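Local coordinates for protein Cow rumen GH26 endo-mannanase (Metagenome, PDB 6UEH) that probably hydrolyses internal beta-1,4-mannosidic bonds of mannans such as galactomannan, as a family 26 endo-mannanase carrying an accessory domain, at residues L311-G316 with A325-G330; T6-T11 with V130-F135; D430-V435 with S465-I470. All coordinates share one frame; numbering follows the deposited sequence.

In the fold
Contact 1 and contact 3 belong to the loops and helices around the parallel eight-stranded barrel of the glycoside hydrolase family 26 part and are both buried, whereas contact 2 lies at the surface of the CBM6-like beta-sandwich domain. The nearest atoms of contacts 1 and 3 are about 9 Å apart, while the centres of contacts 1 and 2 lie 41 Å apart on opposite sides of the chain's centre. Contact 1 joins two parts of one loop through indole hydrogen bonds and aromatic packing. Contact 2 pairs the first and last strands, 10-13 and 123-132, of the sandwich. Contact 3 sets a helix against the loop after strand 423-429 by aliphatic contact and one water.

Contact 1 (L311-G316 with A325-G330); sequences LHEAEG and AWFWWG. With ACT (acetate ion), chain D.
Trp326 lays its six-membered ring over Gly316 and turns an edge to Glu313. Gly316 CA stands 3.5 Å from the centroid of that ring and 9° off its normal, a CH-pi contact over the face. Trp326 NE1 donates to Glu313 OE1 at 2.9 Å; the N-H...O angle of 136° shows a bent bond, on the anti side of the oxygen. Glu313 CG lies anti to the carbonyl carbon (chi1 -62°), the chain extended beyond it. Trp329 NE1 gives a hydrogen bond of 2.9 Å to His312 O, which lies in the indole plane. Leu311 CA covers one face of Trp329, 3.7 Å from the five-membered ring centroid, and Phe327 CB the opposite face. Phe327 places CE2 over a face of the His312 ring, 3.4 Å from NE2, while Trp326 CD1 sits over the centre of the phenyl. An alanine in place of Trp326 removes the indole, which would probably set the Glu313 carboxylate free to turn and open a gap beside Gly316 and Phe327. His312 NE2 donates at 2.9 Å to OXT of an acetate, probably from the crystallisation liquor. In clan GH-A the acid/base glutamate lies at the end of the fourth barrel strand, which this loop follows, consistent with His312 and Glu313 lying in or near the active site. Beside the aromatic cluster of His312, Phe327 and Trp329, the two indole N-H bonds would restrict how Glu313 and the His312 carbonyl turn.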
# COMPACT_ATOMS: atom_id res chain seq x y z
N LEU A 311 -12.00 8.84 -0.98
CA LEU A 311 -12.14 8.25 0.35
C LEU A 311 -10.86 7.54 0.79
O LEU A 311 -10.90 6.42 1.29
CB LEU A 311 -13.32 7.27 0.36
CG LEU A 311 -14.67 7.86 -0.04
CD1 LEU A 311 -15.69 6.76 -0.32
CD2 LEU A 311 -15.18 8.79 1.05
N HIS A 312 -9.73 8.22 0.60
CA HIS A 312 -8.43 7.59 0.76
C HIS A 312 -7.92 7.63 2.20
O HIS A 312 -8.47 8.35 3.04
CB HIS A 312 -7.41 8.27 -0.17
CG HIS A 312 -7.09 9.68 0.21
ND1 HIS A 312 -8.04 10.68 0.28
CD2 HIS A 312 -5.91 10.27 0.52
CE1 HIS A 312 -7.46 11.81 0.63
NE2 HIS A 312 -6.17 11.59 0.78
N GLU A 313 -6.88 6.84 2.47
CA GLU A 313 -6.26 6.75 3.79
C GLU A 313 -7.29 6.54 4.90
O GLU A 313 -7.18 7.11 5.98
CB GLU A 313 -5.43 8.01 4.07
CG GLU A 313 -4.28 8.22 3.10
CD GLU A 313 -3.42 9.42 3.46
OE1 GLU A 313 -3.76 10.14 4.42
OE2 GLU A 313 -2.40 9.66 2.78
N ALA A 314 -8.27 5.69 4.62
CA ALA A 314 -9.46 5.55 5.46
C ALA A 314 -9.15 5.17 6.91
O ALA A 314 -9.60 5.84 7.84
CB ALA A 314 -10.40 4.53 4.85
N GLU A 315 -8.41 4.08 7.10
CA GLU A 315 -8.13 3.60 8.45
C GLU A 315 -7.31 4.60 9.26
O GLU A 315 -7.55 4.78 10.46
CB GLU A 315 -7.40 2.26 8.42
CG GLU A 315 -7.09 1.72 9.81
CD GLU A 315 -6.38 0.37 9.79
OE1 GLU A 315 -6.14 -0.16 8.69
OE2 GLU A 315 -6.07 -0.14 10.88
N GLY A 316 -6.36 5.25 8.61
CA GLY A 316 -5.42 6.11 9.31
C GLY A 316 -4.52 5.25 10.18
O GLY A 316 -3.91 4.30 9.70
N ALA A 325 -8.75 7.09 12.67
CA ALA A 325 -8.88 7.76 11.38
C ALA A 325 -8.58 9.25 11.49
O ALA A 325 -8.82 9.87 12.52
CB ALA A 325 -10.28 7.55 10.82
N TRP A 326 -8.03 9.83 10.42
CA TRP A 326 -7.78 11.27 10.42
C TRP A 326 -8.62 11.99 9.37
O TRP A 326 -8.67 13.22 9.36
CB TRP A 326 -6.29 11.57 10.20
CG TRP A 326 -5.65 10.85 9.05
CD1 TRP A 326 -5.95 10.99 7.73
CD2 TRP A 326 -4.57 9.91 9.13
NE1 TRP A 326 -5.13 10.18 6.97
CE2 TRP A 326 -4.27 9.51 7.81
CE3 TRP A 326 -3.83 9.37 10.18
CZ2 TRP A 326 -3.27 8.58 7.52
CZ3 TRP A 326 -2.83 8.45 9.89
CH2 TRP A 326 -2.56 8.07 8.57
N PHE A 327 -9.29 11.23 8.51
CA PHE A 327 -10.27 11.80 7.58
C PHE A 327 -11.68 11.50 8.08
O PHE A 327 -11.89 10.47 8.73
CB PHE A 327 -10.07 11.24 6.17
CG PHE A 327 -8.85 11.77 5.48
CD1 PHE A 327 -8.52 13.11 5.54
CD2 PHE A 327 -8.01 10.92 4.77
CE1 PHE A 327 -7.40 13.60 4.90
CE2 PHE A 327 -6.88 11.40 4.13
CZ PHE A 327 -6.58 12.74 4.19
N TRP A 328 -12.63 12.38 7.78
CA TRP A 328 -13.97 12.24 8.36
C TRP A 328 -14.68 10.96 7.91
O TRP A 328 -15.49 10.41 8.65
CB TRP A 328 -14.84 13.47 8.03
CG TRP A 328 -15.18 13.68 6.58
CD1 TRP A 328 -14.56 14.53 5.71
CD2 TRP A 328 -16.23 13.05 5.83
NE1 TRP A 328 -15.15 14.47 4.47
CE2 TRP A 328 -16.18 13.56 4.52
CE3 TRP A 328 -17.21 12.10 6.14
CZ2 TRP A 328 -17.07 13.16 3.52
CZ3 TRP A 328 -18.09 11.70 5.15
CH2 TRP A 328 -18.02 12.23 3.85
N TRP A 329 -14.36 10.48 6.71
CA TRP A 329 -15.05 9.30 6.19
C TRP A 329 -14.65 8.00 6.89
O TRP A 329 -15.26 6.96 6.66
CB TRP A 329 -14.85 9.17 4.68
CG TRP A 329 -13.43 9.35 4.20
CD1 TRP A 329 -12.43 8.43 4.23
CD2 TRP A 329 -12.88 10.52 3.57
NE1 TRP A 329 -11.28 8.95 3.69
CE2 TRP A 329 -11.54 10.23 3.27
CE3 TRP A 329 -13.40 11.78 3.25
CZ2 TRP A 329 -10.70 11.16 2.66
CZ3 TRP A 329 -12.56 12.70 2.64
CH2 TRP A 329 -11.22 12.39 2.35
N GLY A 330 -13.63 8.06 7.75
CA GLY A 330 -13.20 6.88 8.48
C GLY A 330 -13.56 6.96 9.96
O GLY A 330 -13.30 6.03 10.73
C ACT D . -3.01 13.66 1.74
O ACT D . -3.79 14.37 2.40
OXT ACT D . -3.54 12.83 0.97
CH3 ACT D . -1.52 13.79 1.87
O HOH W 1 -8.50 8.48 7.97

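Contact 2 (T6-T11 with V130-F135); sequences TKFPYT and VEEATF
Tyr10 and Val130 form an antiparallel hydrogen-bonded pair, with two backbone bonds linking the same two residues. Tyr10 N donates to Val130 O at 2.8 Å, and Val130 N to Tyr10 O at 2.7 Å. Pairing stops there on the Phe8 side, where a cis peptide bond precedes Pro9.

Apolar packing comes from Phe8 and Val130, whose side chains lie side by side and point the same way. Phe8 CE1 touches Val130 CG1 at 3.9 Å, that methyl being placed anti to the backbone N (chi1 -177°). The edge of the same ring meets Val130 O, with CD1 at 3.6 Å, so this carbonyl receives both the amide of Tyr10 and the phenyl rim. Phe8 also rests on Val53 and Val55. Pro9 CB lies 3.8 Å from Glu131 CG, an aliphatic contact nearer the surface. Within 6-11, Thr6 CG2 packs over a face of the Tyr10 ring.

Water adds little: one molecule bridges Phe8 O and Glu132 OE1 by weak bonds.

Strands 10-13 and 123-132 also bring Glu13 and Asp126 to the calcium ion, about 13 Å from the Tyr10 side chain. The chemistry is thus that of backbone bonds that join the first strand of the sandwich, 10-13, to the last, 123-132, and set their register, with Val130 buried against Phe51 and Phe63, and Phe8 beside it only partly covered.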
# COMPACT_ATOMS: atom_id res chain seq x y z
N THR A 6 26.05 -21.91 0.89
CA THR A 6 24.96 -22.81 1.23
C THR A 6 24.29 -23.37 -0.03
O THR A 6 24.08 -22.65 -1.00
CB THR A 6 23.90 -22.09 2.09
OG1 THR A 6 24.54 -21.44 3.20
CG2 THR A 6 22.86 -23.07 2.61
N LYS A 7 23.98 -24.66 -0.00
CA LYS A 7 23.29 -25.30 -1.11
C LYS A 7 21.78 -25.34 -0.84
O LYS A 7 21.35 -25.69 0.25
CB LYS A 7 23.83 -26.71 -1.33
CG LYS A 7 25.32 -26.75 -1.65
CD LYS A 7 25.63 -25.99 -2.93
CE LYS A 7 27.10 -26.07 -3.29
NZ LYS A 7 27.97 -25.37 -2.29
N PHE A 8 20.99 -24.98 -1.85
CA PHE A 8 19.55 -24.90 -1.69
C PHE A 8 18.83 -25.97 -2.53
O PHE A 8 19.26 -26.27 -3.64
CB PHE A 8 19.05 -23.50 -2.06
CG PHE A 8 19.73 -22.40 -1.30
CD1 PHE A 8 19.35 -22.10 -0.00
CD2 PHE A 8 20.77 -21.68 -1.87
CE1 PHE A 8 19.99 -21.09 0.71
CE2 PHE A 8 21.41 -20.68 -1.17
CZ PHE A 8 21.02 -20.38 0.12
N PRO A 9 17.73 -26.53 -2.00
CA PRO A 9 17.12 -26.21 -0.71
C PRO A 9 17.96 -26.65 0.49
O PRO A 9 18.70 -27.64 0.41
CB PRO A 9 15.79 -26.96 -0.75
CG PRO A 9 16.04 -28.10 -1.67
CD PRO A 9 16.98 -27.58 -2.72
N TYR A 10 17.85 -25.90 1.58
CA TYR A 10 18.67 -26.13 2.76
C TYR A 10 17.80 -26.40 3.97
O TYR A 10 17.01 -25.55 4.37
CB TYR A 10 19.58 -24.93 3.01
CG TYR A 10 20.48 -25.06 4.21
CD1 TYR A 10 21.54 -25.95 4.21
CD2 TYR A 10 20.28 -24.27 5.33
CE1 TYR A 10 22.37 -26.06 5.31
CE2 TYR A 10 21.11 -24.38 6.43
CZ TYR A 10 22.15 -25.27 6.41
OH TYR A 10 22.98 -25.38 7.51
N THR A 11 17.93 -27.59 4.54
CA THR A 11 17.15 -27.96 5.72
C THR A 11 18.07 -28.37 6.86
O THR A 11 18.99 -29.17 6.68
CB THR A 11 16.17 -29.11 5.41
OG1 THR A 11 15.26 -28.71 4.39
CG2 THR A 11 15.39 -29.50 6.66
N VAL A 130 15.30 -23.47 4.20
CA VAL A 130 15.52 -22.26 3.41
C VAL A 130 15.60 -22.61 1.93
O VAL A 130 16.42 -23.44 1.52
CB VAL A 130 16.81 -21.53 3.84
CG1 VAL A 130 16.97 -20.23 3.05
CG2 VAL A 130 16.79 -21.25 5.33
N GLU A 131 14.75 -21.98 1.13
CA GLU A 131 14.72 -22.21 -0.31
C GLU A 131 14.86 -20.90 -1.07
O GLU A 131 14.57 -19.84 -0.53
CB GLU A 131 13.41 -22.90 -0.72
CG GLU A 131 13.20 -24.26 -0.09
CD GLU A 131 11.76 -24.71 -0.17
OE1 GLU A 131 11.48 -25.72 -0.85
OE2 GLU A 131 10.90 -24.05 0.46
N GLU A 132 15.30 -20.98 -2.32
CA GLU A 132 15.26 -19.81 -3.19
C GLU A 132 13.80 -19.39 -3.34
O GLU A 132 12.92 -20.23 -3.53
CB GLU A 132 15.90 -20.11 -4.55
CG GLU A 132 17.40 -20.33 -4.46
CD GLU A 132 18.02 -20.75 -5.78
OE1 GLU A 132 17.26 -21.15 -6.69
OE2 GLU A 132 19.26 -20.68 -5.90
N ALA A 133 13.54 -18.09 -3.23
CA ALA A 133 12.18 -17.58 -3.22
C ALA A 133 11.47 -17.82 -4.55
O ALA A 133 12.09 -17.80 -5.61
CB ALA A 133 12.15 -16.10 -2.88
N THR A 134 10.17 -18.07 -4.47
CA THR A 134 9.32 -18.11 -5.65
C THR A 134 8.28 -17.01 -5.51
O THR A 134 7.68 -16.85 -4.45
CB THR A 134 8.64 -19.48 -5.83
OG1 THR A 134 7.76 -19.73 -4.72
CG2 THR A 134 9.68 -20.59 -5.89
N PHE A 135 8.07 -16.25 -6.57
CA PHE A 135 7.24 -15.06 -6.49
C PHE A 135 5.90 -15.26 -7.19
O PHE A 135 5.78 -16.10 -8.08
CB PHE A 135 7.99 -13.86 -7.08
CG PHE A 135 9.35 -13.66 -6.48
CD1 PHE A 135 9.50 -13.02 -5.27
CD2 PHE A 135 10.48 -14.13 -7.14
CE1 PHE A 135 10.76 -12.84 -4.71
CE2 PHE A 135 11.74 -13.96 -6.59
CZ PHE A 135 11.87 -13.31 -5.37
O HOH W 2 17.26 -24.42 -5.79

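Contact 3 (D430-V435 with S465-I470); sequences DSIPGV and SDLKEI
Ile470, Val435 and Ile432 carry most of the buried surface. Ile470 and Val435 slide past each other in opposite directions, and Val435 CB comes within 3.8 Å of Ile470 CG1, which is anti to the backbone N (chi1 -174°). Farther along the same side chain, Ile470 CD1 meets Ile432 CG2 at 3.8 Å. The isoleucine of the helix therefore spans Ile432 of the loop and Val435 at the start of helix 435-441.

The other branch of Ile432 ends at Leu467: the two side chains cross at about a right angle and touch at 3.8 Å between Ile432 CD1 and Leu467 CD2. At the outer margin Val435 CG1 lies 4.0 Å from Glu469 CG, so the glutamate contributes its methylene part; its OE2 is close to Asp436 OD2, a like charge.

One water supplies the polar link. It accepts from Val435 N at 2.9 Å and donates weakly to Asp466 O at 3.4 Å. Leu467 also packs on helix 187-196, and Ile432 on Phe448.

Gly434 is the N-cap of helix 435-441, so the contact joins the turn from the seventh barrel strand into that helix with helix 464-471. Branched aliphatic surfaces make this union, consistent with hydrophobic packing as its main cohesion.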
# COMPACT_ATOMS: atom_id res chain seq x y z
N ASP A 430 6.56 9.95 0.82
CA ASP A 430 7.59 10.96 0.91
C ASP A 430 8.74 10.46 0.07
O ASP A 430 8.82 10.77 -1.12
CB ASP A 430 8.01 11.26 2.37
CG ASP A 430 8.00 10.03 3.26
OD1 ASP A 430 8.12 8.90 2.75
OD2 ASP A 430 7.87 10.20 4.50
N SER A 431 9.61 9.64 0.66
CA SER A 431 10.72 9.06 -0.08
C SER A 431 10.25 8.01 -1.09
O SER A 431 9.43 7.16 -0.77
CB SER A 431 11.74 8.43 0.87
OG SER A 431 12.42 9.42 1.63
N ILE A 432 10.78 8.09 -2.31
CA ILE A 432 10.66 6.98 -3.25
C ILE A 432 11.67 5.92 -2.84
O ILE A 432 12.83 6.25 -2.59
CB ILE A 432 10.93 7.42 -4.70
CG1 ILE A 432 10.03 8.59 -5.09
CG2 ILE A 432 10.76 6.24 -5.66
CD1 ILE A 432 10.48 9.28 -6.36
N PRO A 433 11.24 4.66 -2.74
CA PRO A 433 12.19 3.59 -2.39
C PRO A 433 13.38 3.53 -3.35
O PRO A 433 13.25 3.95 -4.50
CB PRO A 433 11.34 2.32 -2.48
CG PRO A 433 9.94 2.78 -2.25
CD PRO A 433 9.86 4.15 -2.86
N GLY A 434 14.51 3.02 -2.87
CA GLY A 434 15.67 2.82 -3.72
C GLY A 434 15.36 1.81 -4.80
O GLY A 434 14.76 0.77 -4.53
N VAL A 435 15.75 2.12 -6.03
CA VAL A 435 15.40 1.28 -7.16
C VAL A 435 16.05 -0.10 -7.05
O VAL A 435 15.47 -1.10 -7.48
CB VAL A 435 15.78 1.96 -8.51
CG1 VAL A 435 17.29 2.05 -8.68
CG2 VAL A 435 15.14 1.22 -9.67
N SER A 465 20.52 12.34 -6.37
CA SER A 465 21.22 11.19 -6.95
C SER A 465 20.28 9.99 -7.07
O SER A 465 20.34 9.25 -8.06
CB SER A 465 22.45 10.83 -6.12
OG SER A 465 22.10 10.46 -4.79
N ASP A 466 19.41 9.81 -6.08
CA ASP A 466 18.44 8.72 -6.11
C ASP A 466 17.35 8.97 -7.15
O ASP A 466 16.92 8.04 -7.84
CB ASP A 466 17.81 8.52 -4.74
CG ASP A 466 18.78 7.97 -3.72
OD1 ASP A 466 19.60 7.09 -4.08
OD2 ASP A 466 18.75 8.43 -2.56
N LEU A 467 16.91 10.22 -7.26
CA LEU A 467 15.91 10.59 -8.25
C LEU A 467 16.40 10.29 -9.65
O LEU A 467 15.70 9.66 -10.45
CB LEU A 467 15.54 12.07 -8.12
CG LEU A 467 14.55 12.40 -7.00
CD1 LEU A 467 14.41 13.91 -6.83
CD2 LEU A 467 13.20 11.76 -7.29
N LYS A 468 17.62 10.72 -9.95
CA LYS A 468 18.21 10.50 -11.26
C LYS A 468 18.39 9.01 -11.53
O LYS A 468 18.16 8.54 -12.65
CB LYS A 468 19.55 11.23 -11.38
CG LYS A 468 19.43 12.74 -11.34
CD LYS A 468 20.76 13.42 -11.62
CE LYS A 468 21.79 13.08 -10.56
NZ LYS A 468 23.08 13.79 -10.78
N GLU A 469 18.79 8.27 -10.51
CA GLU A 469 19.05 6.84 -10.68
C GLU A 469 17.78 6.07 -11.02
O GLU A 469 17.78 5.25 -11.94
CB GLU A 469 19.70 6.25 -9.42
CG GLU A 469 20.08 4.79 -9.59
CD GLU A 469 20.98 4.28 -8.49
OE1 GLU A 469 21.24 5.03 -7.52
OE2 GLU A 469 21.44 3.12 -8.60
N ILE A 470 16.69 6.32 -10.29
CA ILE A 470 15.48 5.55 -10.55
C ILE A 470 14.77 6.05 -11.82
O ILE A 470 14.27 5.25 -12.59
CB ILE A 470 14.50 5.58 -9.35
CG1 ILE A 470 13.32 4.64 -9.61
CG2 ILE A 470 14.02 7.00 -9.04
CD1 ILE A 470 12.52 4.29 -8.37
O HOH W 3 16.48 4.86 -6.68